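Local coordinates for putative lipoprotein (Bacteroides ovatus, PDB 3OQQ) that is of unknown function but is a putative, probably extracellular lipoprotein that holds calcium ions in the crystal, at residues 89-97 / 410-418; 396-407 / 422-432. All blocks are in the same frame, centred on the assembly; numbering follows the deposited sequence.

Contact 1 of 2, residues 89-97 / 410-418; sequences TGFNFETNR and KWVDSKGVS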
# COMPACT_ATOMS: atom_id res chain seq x y z
N THR A 89 -8.49 -12.87 -15.69
CA THR A 89 -8.59 -11.59 -16.38
C THR A 89 -9.98 -10.92 -16.14
O THR A 89 -10.43 -10.13 -16.97
CB THR A 89 -8.30 -11.79 -17.88
N GLY A 90 -10.60 -11.25 -15.00
CA GLY A 90 -11.90 -10.72 -14.59
C GLY A 90 -11.84 -9.81 -13.37
O GLY A 90 -10.75 -9.55 -12.84
N PHE A 91 -13.00 -9.34 -12.90
CA PHE A 91 -13.03 -8.43 -11.74
C PHE A 91 -12.49 -9.11 -10.48
O PHE A 91 -12.86 -10.24 -10.20
CB PHE A 91 -14.45 -7.91 -11.48
CG PHE A 91 -14.64 -7.11 -10.20
CD1 PHE A 91 -14.19 -5.80 -10.11
CD2 PHE A 91 -15.34 -7.66 -9.13
CE1 PHE A 91 -14.44 -5.04 -8.96
CE2 PHE A 91 -15.61 -6.89 -7.99
CZ PHE A 91 -15.15 -5.59 -7.90
N ASN A 92 -11.67 -8.39 -9.71
CA ASN A 92 -11.12 -8.94 -8.48
C ASN A 92 -10.95 -7.85 -7.40
O ASN A 92 -9.92 -7.79 -6.73
CB ASN A 92 -9.80 -9.70 -8.76
CG ASN A 92 -9.34 -10.53 -7.60
OD1 ASN A 92 -10.11 -11.32 -7.03
ND2 ASN A 92 -8.10 -10.31 -7.20
N PHE A 93 -11.99 -7.02 -7.21
CA PHE A 93 -12.10 -5.94 -6.22
C PHE A 93 -11.02 -4.82 -6.36
O PHE A 93 -10.79 -4.09 -5.40
CB PHE A 93 -12.11 -6.51 -4.77
CG PHE A 93 -13.23 -7.51 -4.57
CD1 PHE A 93 -14.53 -7.09 -4.34
CD2 PHE A 93 -12.98 -8.89 -4.66
CE1 PHE A 93 -15.57 -8.01 -4.21
CE2 PHE A 93 -14.01 -9.81 -4.52
CZ PHE A 93 -15.30 -9.37 -4.29
N GLU A 94 -10.44 -4.63 -7.54
CA GLU A 94 -9.45 -3.57 -7.80
C GLU A 94 -10.13 -2.21 -7.77
O GLU A 94 -11.18 -2.06 -8.41
CB GLU A 94 -8.79 -3.76 -9.20
CG GLU A 94 -8.06 -5.07 -9.42
CD GLU A 94 -8.87 -6.19 -10.04
OE1 GLU A 94 -10.12 -6.07 -10.14
OE2 GLU A 94 -8.25 -7.21 -10.39
N THR A 95 -9.56 -1.23 -7.05
CA THR A 95 -10.09 0.15 -7.06
C THR A 95 -9.16 1.00 -7.93
O THR A 95 -9.29 2.22 -7.99
CB THR A 95 -10.25 0.73 -5.66
OG1 THR A 95 -9.01 0.62 -4.95
CG2 THR A 95 -11.39 0.10 -4.90
N ASN A 96 -8.24 0.33 -8.63
CA ASN A 96 -7.28 0.97 -9.51
C ASN A 96 -7.30 0.31 -10.89
O ASN A 96 -7.97 -0.70 -11.07
CB ASN A 96 -5.88 0.93 -8.90
CG ASN A 96 -5.36 -0.45 -8.49
OD1 ASN A 96 -5.71 -1.49 -9.07
ND2 ASN A 96 -4.51 -0.49 -7.47
N ARG A 97 -6.55 0.88 -11.84
CA ARG A 97 -6.39 0.38 -13.21
C ARG A 97 -5.08 0.92 -13.81
O ARG A 97 -4.53 1.90 -13.29
CB ARG A 97 -7.60 0.77 -14.08
CG ARG A 97 -7.62 2.24 -14.49
CD ARG A 97 -8.77 2.58 -15.40
NE ARG A 97 -8.79 4.00 -15.73
CZ ARG A 97 -8.53 4.49 -16.94
NH1 ARG A 97 -8.26 3.68 -17.95
NH2 ARG A 97 -8.56 5.80 -17.15
N LYS A 410 -23.40 -2.44 -4.93
CA LYS A 410 -23.67 -2.04 -6.33
C LYS A 410 -22.41 -2.23 -7.18
O LYS A 410 -22.50 -2.75 -8.29
CB LYS A 410 -24.18 -0.59 -6.42
CG LYS A 410 -25.66 -0.45 -6.08
CD LYS A 410 -26.06 1.02 -6.02
CE LYS A 410 -27.50 1.19 -5.63
NZ LYS A 410 -27.83 2.62 -5.34
N TRP A 411 -21.26 -1.83 -6.66
CA TRP A 411 -19.96 -1.99 -7.29
C TRP A 411 -19.57 -3.48 -7.33
O TRP A 411 -19.16 -3.98 -8.39
CB TRP A 411 -18.92 -1.19 -6.53
CG TRP A 411 -17.51 -1.34 -7.01
CD1 TRP A 411 -16.95 -0.75 -8.10
CD2 TRP A 411 -16.43 -1.99 -6.31
NE1 TRP A 411 -15.61 -1.05 -8.17
CE2 TRP A 411 -15.26 -1.79 -7.07
CE3 TRP A 411 -16.34 -2.67 -5.08
CZ2 TRP A 411 -14.01 -2.27 -6.66
CZ3 TRP A 411 -15.10 -3.13 -4.66
CH2 TRP A 411 -13.95 -2.93 -5.45
N VAL A 412 -19.71 -4.18 -6.18
CA VAL A 412 -19.38 -5.61 -6.10
C VAL A 412 -20.20 -6.39 -7.14
O VAL A 412 -19.61 -7.04 -8.01
CB VAL A 412 -19.57 -6.23 -4.68
CG1 VAL A 412 -19.40 -7.76 -4.71
CG2 VAL A 412 -18.57 -5.61 -3.68
N ASP A 413 -21.53 -6.28 -7.07
CA ASP A 413 -22.45 -7.08 -7.88
C ASP A 413 -22.43 -6.71 -9.36
O ASP A 413 -22.76 -7.56 -10.18
CB ASP A 413 -23.86 -7.05 -7.28
CG ASP A 413 -23.86 -7.81 -5.95
OD1 ASP A 413 -23.42 -8.98 -5.93
OD2 ASP A 413 -24.28 -7.23 -4.93
N SER A 414 -22.00 -5.48 -9.71
CA SER A 414 -21.82 -5.11 -11.12
C SER A 414 -20.39 -5.47 -11.57
O SER A 414 -20.01 -5.20 -12.71
CB SER A 414 -22.08 -3.63 -11.34
OG SER A 414 -21.02 -2.92 -10.74
N LYS A 415 -19.60 -6.06 -10.67
CA LYS A 415 -18.21 -6.44 -10.89
C LYS A 415 -17.38 -5.23 -11.34
O LYS A 415 -16.63 -5.31 -12.31
CB LYS A 415 -18.10 -7.62 -11.87
CG LYS A 415 -18.57 -8.91 -11.25
CD LYS A 415 -18.24 -10.11 -12.12
CE LYS A 415 -19.15 -11.26 -11.78
NZ LYS A 415 -18.71 -11.91 -10.52
N GLY A 416 -17.53 -4.14 -10.60
CA GLY A 416 -16.77 -2.91 -10.80
C GLY A 416 -17.19 -2.03 -11.95
O GLY A 416 -16.48 -1.10 -12.31
N VAL A 417 -18.35 -2.31 -12.53
CA VAL A 417 -18.83 -1.56 -13.69
C VAL A 417 -19.54 -0.28 -13.22
O VAL A 417 -19.42 0.77 -13.86
CB VAL A 417 -19.71 -2.46 -14.60
CG1 VAL A 417 -20.45 -1.66 -15.67
CG2 VAL A 417 -18.86 -3.56 -15.25
N SER A 418 -20.24 -0.36 -12.08
CA SER A 418 -20.98 0.78 -11.54
C SER A 418 -20.43 1.22 -10.22
O SER A 418 -19.75 0.43 -9.55
CB SER A 418 -22.45 0.42 -11.38
OG SER A 418 -23.01 0.25 -12.66
O HOH W 1 -13.52 -0.13 -9.85
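F91 and K415 bring the two backbones to their closest approach, 5.6 Å between CA atoms, where the loop before strand 96-104 runs past the C-terminal end of helix 408-413. The F91 side chain, with CG anti to the backbone N (chi1 172°), reaches into the angle between the helix end and the W411 indole. One face of its ring lies against the K415-G416 peptide, CE1 being 3.6 Å from G416 N, while F93 N, from its own loop, sits over the centre of the opposite face. The leading edge of the ring points at the six-membered ring of W411 in an edge-to-face pair, planes at 87° and centroids 5.0 Å apart, with F91 CE1 3.6 Å from W411 CZ2. Backbone turns make room for this wedge: K415 has positive phi, and G416 N and K415 N bond back to W411 O and V412 O, a Schellman motif that ends the helix. G416 presents no side chain to the phenyl ring. The outer rim of the indole is met by backbone oxygens near its plane, F93 O at 3.4 Å from W411 CH2 and E94 O at 3.3 Å from W411 CZ2. A water accepts from W411 NE1 at 2.8 Å and makes a weak bond to E94 O, thereby linking the two segments. F93 reaches W411 and V412 with its own edge, CE1 lying 3.9 Å from V412 CG1; W142 packs against the F93 ring at about a right angle. T95 brings its methyl CG2 to W411 CZ2, while its hydroxyl is hydrogen-bonded to K387 O. Near the surface, the CB atoms of F91 and K415 touch before the lysine chain leads away.

Contact 2 of 2, residues 396-407 / 422-432; sequences YERVPFREAYPD and WYENFVDEKTI. With CA (calcium ion), chain B; CA (calcium ion), chain D; ACT (acetate ion), chain F.
W422 meets Y405 and F401 through the far edge of its indole: CZ3 lies 3.6 Å from Y405 CG in an offset edge-to-face pair, planes at 89°, whereas the F401 ring meets it rim to rim. Y423 contributes its carbonyl oxygen near the edge of the Y405 ring, and a water joins that oxygen to Y405 OH, which also bonds R393 O. The extended N425 side chain gives ND2 to D407 OD2 at 2.9 Å, from above the carboxylate plane; a second water ties D407 N to W422 O and N425 O. F426 lays CB against Y405 CE1, and V427 N then bonds A404 O in its carbonyl plane at 2.9 Å. The segment runs alongside the short helix 401-404 before a weakly bonded antiparallel pairing of about 431-432 with 394-395. D428 chelates a calcium ion through both carboxylate oxygens; an acetate, probably from the crystallisation liquor, binds that ion through OXT and accepts from Y396 OH through O at 2.7 Å. K430 runs its aliphatic chain over V399 and the E403 carbonyl, its NZ between a weak salt bridge to E429 OE2 and a long one to E403 OE1. K430 O receives Y396 N from above the carbonyl plane. T431 CG2 packs 3.6 Å from A404 CB, and I432 CG1 lies over a face of the Y396 ring, a CH-pi contact 3.6 Å from the centroid.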
# COMPACT_ATOMS: atom_id res chain seq x y z
N TYR A 396 -17.24 1.25 12.24
CA TYR A 396 -17.30 1.02 13.69
C TYR A 396 -17.47 -0.49 13.90
O TYR A 396 -17.97 -1.17 13.00
CB TYR A 396 -18.49 1.77 14.33
CG TYR A 396 -18.21 3.23 14.61
CD1 TYR A 396 -17.36 3.61 15.64
CD2 TYR A 396 -18.86 4.23 13.90
CE1 TYR A 396 -17.09 4.95 15.90
CE2 TYR A 396 -18.62 5.58 14.16
CZ TYR A 396 -17.72 5.93 15.16
OH TYR A 396 -17.47 7.25 15.43
N GLU A 397 -17.02 -1.01 15.05
CA GLU A 397 -17.10 -2.44 15.35
C GLU A 397 -18.51 -2.99 15.18
O GLU A 397 -19.48 -2.37 15.66
CB GLU A 397 -16.57 -2.73 16.76
CG GLU A 397 -16.22 -4.20 16.99
CD GLU A 397 -15.32 -4.91 15.99
OE1 GLU A 397 -14.58 -4.23 15.25
OE2 GLU A 397 -15.34 -6.16 15.97
N ARG A 398 -18.62 -4.15 14.48
CA ARG A 398 -19.85 -4.91 14.19
C ARG A 398 -20.83 -4.15 13.29
O ARG A 398 -21.96 -4.61 13.09
CB ARG A 398 -20.55 -5.37 15.49
CG ARG A 398 -19.85 -6.58 16.15
CD ARG A 398 -20.49 -6.93 17.49
NE ARG A 398 -20.47 -5.80 18.42
CZ ARG A 398 -19.46 -5.51 19.25
NH1 ARG A 398 -18.38 -6.29 19.30
NH2 ARG A 398 -19.52 -4.44 20.03
N VAL A 399 -20.41 -3.03 12.68
CA VAL A 399 -21.26 -2.34 11.70
C VAL A 399 -21.01 -3.02 10.34
O VAL A 399 -19.86 -3.04 9.89
CB VAL A 399 -21.02 -0.80 11.65
CG1 VAL A 399 -21.70 -0.18 10.43
CG2 VAL A 399 -21.49 -0.11 12.93
N PRO A 400 -22.06 -3.57 9.67
CA PRO A 400 -21.83 -4.20 8.35
C PRO A 400 -21.18 -3.23 7.36
O PRO A 400 -21.63 -2.09 7.26
CB PRO A 400 -23.25 -4.59 7.89
CG PRO A 400 -24.04 -4.72 9.15
CD PRO A 400 -23.49 -3.63 10.05
N PHE A 401 -20.13 -3.66 6.64
CA PHE A 401 -19.41 -2.82 5.67
C PHE A 401 -20.37 -2.17 4.66
O PHE A 401 -20.29 -0.96 4.45
CB PHE A 401 -18.30 -3.59 4.94
CG PHE A 401 -17.28 -2.66 4.31
CD1 PHE A 401 -16.43 -1.89 5.10
CD2 PHE A 401 -17.23 -2.49 2.94
CE1 PHE A 401 -15.52 -1.00 4.52
CE2 PHE A 401 -16.31 -1.60 2.35
CZ PHE A 401 -15.45 -0.87 3.14
N ARG A 402 -21.33 -2.94 4.10
CA ARG A 402 -22.35 -2.49 3.14
C ARG A 402 -23.27 -1.36 3.75
O ARG A 402 -23.89 -0.61 2.99
CB ARG A 402 -23.19 -3.69 2.67
CG ARG A 402 -24.26 -4.09 3.68
CD ARG A 402 -24.78 -5.48 3.52
NE ARG A 402 -25.64 -5.62 2.36
CZ ARG A 402 -26.47 -6.64 2.17
NH1 ARG A 402 -26.60 -7.58 3.09
NH2 ARG A 402 -27.19 -6.71 1.06
N GLU A 403 -23.36 -1.25 5.09
CA GLU A 403 -24.13 -0.17 5.76
C GLU A 403 -23.27 1.08 5.91
O GLU A 403 -23.78 2.18 5.75
CB GLU A 403 -24.68 -0.62 7.12
CG GLU A 403 -25.81 -1.63 6.98
CD GLU A 403 -26.55 -2.02 8.24
OE1 GLU A 403 -26.54 -1.23 9.21
OE2 GLU A 403 -27.15 -3.12 8.25
N ALA A 404 -21.96 0.92 6.18
CA ALA A 404 -21.01 2.04 6.21
C ALA A 404 -20.84 2.62 4.81
O ALA A 404 -20.68 3.84 4.66
CB ALA A 404 -19.65 1.56 6.74
N TYR A 405 -20.89 1.74 3.76
CA TYR A 405 -20.75 2.11 2.35
C TYR A 405 -21.99 1.62 1.56
O TYR A 405 -21.95 0.50 1.03
CB TYR A 405 -19.40 1.56 1.77
CG TYR A 405 -18.23 2.31 2.36
CD1 TYR A 405 -17.81 3.52 1.81
CD2 TYR A 405 -17.63 1.89 3.55
CE1 TYR A 405 -16.79 4.27 2.40
CE2 TYR A 405 -16.64 2.65 4.17
CZ TYR A 405 -16.23 3.84 3.59
OH TYR A 405 -15.28 4.61 4.21
N PRO A 406 -23.07 2.45 1.43
CA PRO A 406 -24.30 1.97 0.75
C PRO A 406 -24.17 1.67 -0.75
O PRO A 406 -25.06 1.02 -1.30
CB PRO A 406 -25.31 3.12 0.97
CG PRO A 406 -24.78 3.87 2.15
CD PRO A 406 -23.29 3.78 2.04
N ASP A 407 -23.12 2.15 -1.43
CA ASP A 407 -22.93 1.85 -2.85
C ASP A 407 -21.95 0.68 -3.09
O ASP A 407 -21.70 0.33 -4.25
CB ASP A 407 -22.46 3.09 -3.58
CG ASP A 407 -23.53 4.16 -3.63
OD1 ASP A 407 -24.73 3.80 -3.57
OD2 ASP A 407 -23.18 5.34 -3.72
N TRP A 422 -17.63 4.33 -5.07
CA TRP A 422 -18.48 3.93 -3.96
C TRP A 422 -17.89 4.34 -2.61
O TRP A 422 -18.67 4.63 -1.70
CB TRP A 422 -18.71 2.40 -3.98
CG TRP A 422 -17.46 1.60 -3.83
CD1 TRP A 422 -16.67 1.12 -4.82
CD2 TRP A 422 -16.83 1.21 -2.59
NE1 TRP A 422 -15.61 0.41 -4.30
CE2 TRP A 422 -15.69 0.44 -2.93
CE3 TRP A 422 -17.15 1.40 -1.23
CZ2 TRP A 422 -14.83 -0.08 -1.95
CZ3 TRP A 422 -16.27 0.92 -0.26
CH2 TRP A 422 -15.15 0.14 -0.63
N TYR A 423 -16.53 4.33 -2.48
CA TYR A 423 -15.75 4.63 -1.26
C TYR A 423 -15.88 6.10 -0.84
O TYR A 423 -15.62 6.42 0.32
CB TYR A 423 -14.27 4.27 -1.44
CG TYR A 423 -13.70 4.72 -2.77
CD1 TYR A 423 -13.36 6.05 -3.00
CD2 TYR A 423 -13.48 3.81 -3.80
CE1 TYR A 423 -12.89 6.48 -4.24
CE2 TYR A 423 -12.97 4.22 -5.03
CZ TYR A 423 -12.68 5.56 -5.24
OH TYR A 423 -12.18 5.97 -6.45
N GLU A 424 -16.31 6.98 -1.77
CA GLU A 424 -16.56 8.39 -1.50
C GLU A 424 -17.91 8.56 -0.78
O GLU A 424 -18.16 9.61 -0.18
CB GLU A 424 -16.56 9.21 -2.82
CG GLU A 424 -15.19 9.37 -3.45
CD GLU A 424 -15.04 10.30 -4.64
OE1 GLU A 424 -16.06 10.82 -5.14
OE2 GLU A 424 -13.88 10.49 -5.08
N ASN A 425 -18.79 7.55 -0.85
CA ASN A 425 -20.12 7.66 -0.23
C ASN A 425 -20.16 6.89 1.09
O ASN A 425 -20.69 5.79 1.15
CB ASN A 425 -21.25 7.22 -1.20
CG ASN A 425 -22.66 7.34 -0.63
OD1 ASN A 425 -22.94 8.14 0.27
ND2 ASN A 425 -23.58 6.56 -1.14
N PHE A 426 -19.57 7.46 2.14
CA PHE A 426 -19.56 6.80 3.45
C PHE A 426 -20.63 7.41 4.33
O PHE A 426 -20.98 8.56 4.13
CB PHE A 426 -18.16 6.94 4.11
CG PHE A 426 -17.74 8.37 4.38
CD1 PHE A 426 -17.08 9.11 3.41
CD2 PHE A 426 -18.01 8.98 5.60
CE1 PHE A 426 -16.70 10.43 3.65
CE2 PHE A 426 -17.65 10.31 5.84
CZ PHE A 426 -16.99 11.02 4.86
N VAL A 427 -21.11 6.67 5.32
CA VAL A 427 -22.08 7.18 6.29
C VAL A 427 -21.25 7.55 7.52
O VAL A 427 -20.58 6.69 8.10
CB VAL A 427 -23.18 6.14 6.61
CG1 VAL A 427 -24.12 6.64 7.69
CG2 VAL A 427 -23.95 5.77 5.34
N ASP A 428 -21.28 8.85 7.89
CA ASP A 428 -20.52 9.38 9.01
C ASP A 428 -20.71 8.55 10.29
O ASP A 428 -19.72 8.14 10.89
CB ASP A 428 -20.90 10.86 9.26
CG ASP A 428 -20.19 11.48 10.45
OD1 ASP A 428 -19.14 10.95 10.85
OD2 ASP A 428 -20.68 12.48 10.97
N GLU A 429 -21.97 8.34 10.73
CA GLU A 429 -22.26 7.64 11.99
C GLU A 429 -21.81 6.15 11.99
O GLU A 429 -21.80 5.53 13.06
CB GLU A 429 -23.77 7.78 12.36
CG GLU A 429 -24.74 6.81 11.70
CD GLU A 429 -25.49 5.86 12.62
OE1 GLU A 429 -25.01 5.55 13.74
OE2 GLU A 429 -26.56 5.37 12.18
N LYS A 430 -21.44 5.59 10.81
CA LYS A 430 -21.03 4.19 10.69
C LYS A 430 -19.54 4.03 10.45
O LYS A 430 -19.05 2.90 10.38
CB LYS A 430 -21.83 3.51 9.57
CG LYS A 430 -23.30 3.47 9.94
CD LYS A 430 -24.15 2.53 9.17
CE LYS A 430 -25.61 2.73 9.53
NZ LYS A 430 -25.94 2.19 10.88
N THR A 431 -18.80 5.16 10.34
CA THR A 431 -17.38 5.09 10.05
C THR A 431 -16.57 5.95 10.99
O THR A 431 -17.11 6.84 11.64
CB THR A 431 -17.09 5.47 8.59
OG1 THR A 431 -17.64 6.77 8.30
CG2 THR A 431 -17.56 4.41 7.61
N ILE A 432 -15.27 5.67 11.04
CA ILE A 432 -14.30 6.35 11.91
C ILE A 432 -13.24 7.08 11.12
O ILE A 432 -12.70 6.56 10.14
CB ILE A 432 -13.61 5.30 12.82
CG1 ILE A 432 -14.64 4.56 13.67
CG2 ILE A 432 -12.44 5.88 13.68
CD1 ILE A 432 -14.12 3.30 14.32
CA CA B . -14.22 -6.06 13.72
CA CA D . -19.11 12.33 12.83
C ACT F . -19.87 9.40 14.19
O ACT F . -18.83 8.84 13.70
OXT ACT F . -20.28 10.54 13.81
CH3 ACT F . -20.65 8.67 15.26
O HOH W 2 -14.26 7.29 3.03
O HOH W 3 -20.88 3.60 -0.64
O HOH W 4 -15.13 -8.57 13.63
O HOH W 5 -18.11 14.18 12.00

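From the N terminus, the chain first supplies 89-97, which leads into strand 96-104, and returns only after 312 residues, most of the strands among them, when 410-418 closes the long loop of contact 1. Before that return it passes through 396-407, whose E397 completes a calcium site with D146, N148, D149 and G186; 422-432 then closes contact 2 after just 14 residues. The segments alternate, so the two contacts cross: 410-418 and all of helix 408-413 lie within the short loop of contact 2. W411 and W422 join the contacts, W411 CD2 being 3.2 Å from W422 NE1, and the C-terminal segments pack together against the approach to strand 96-104.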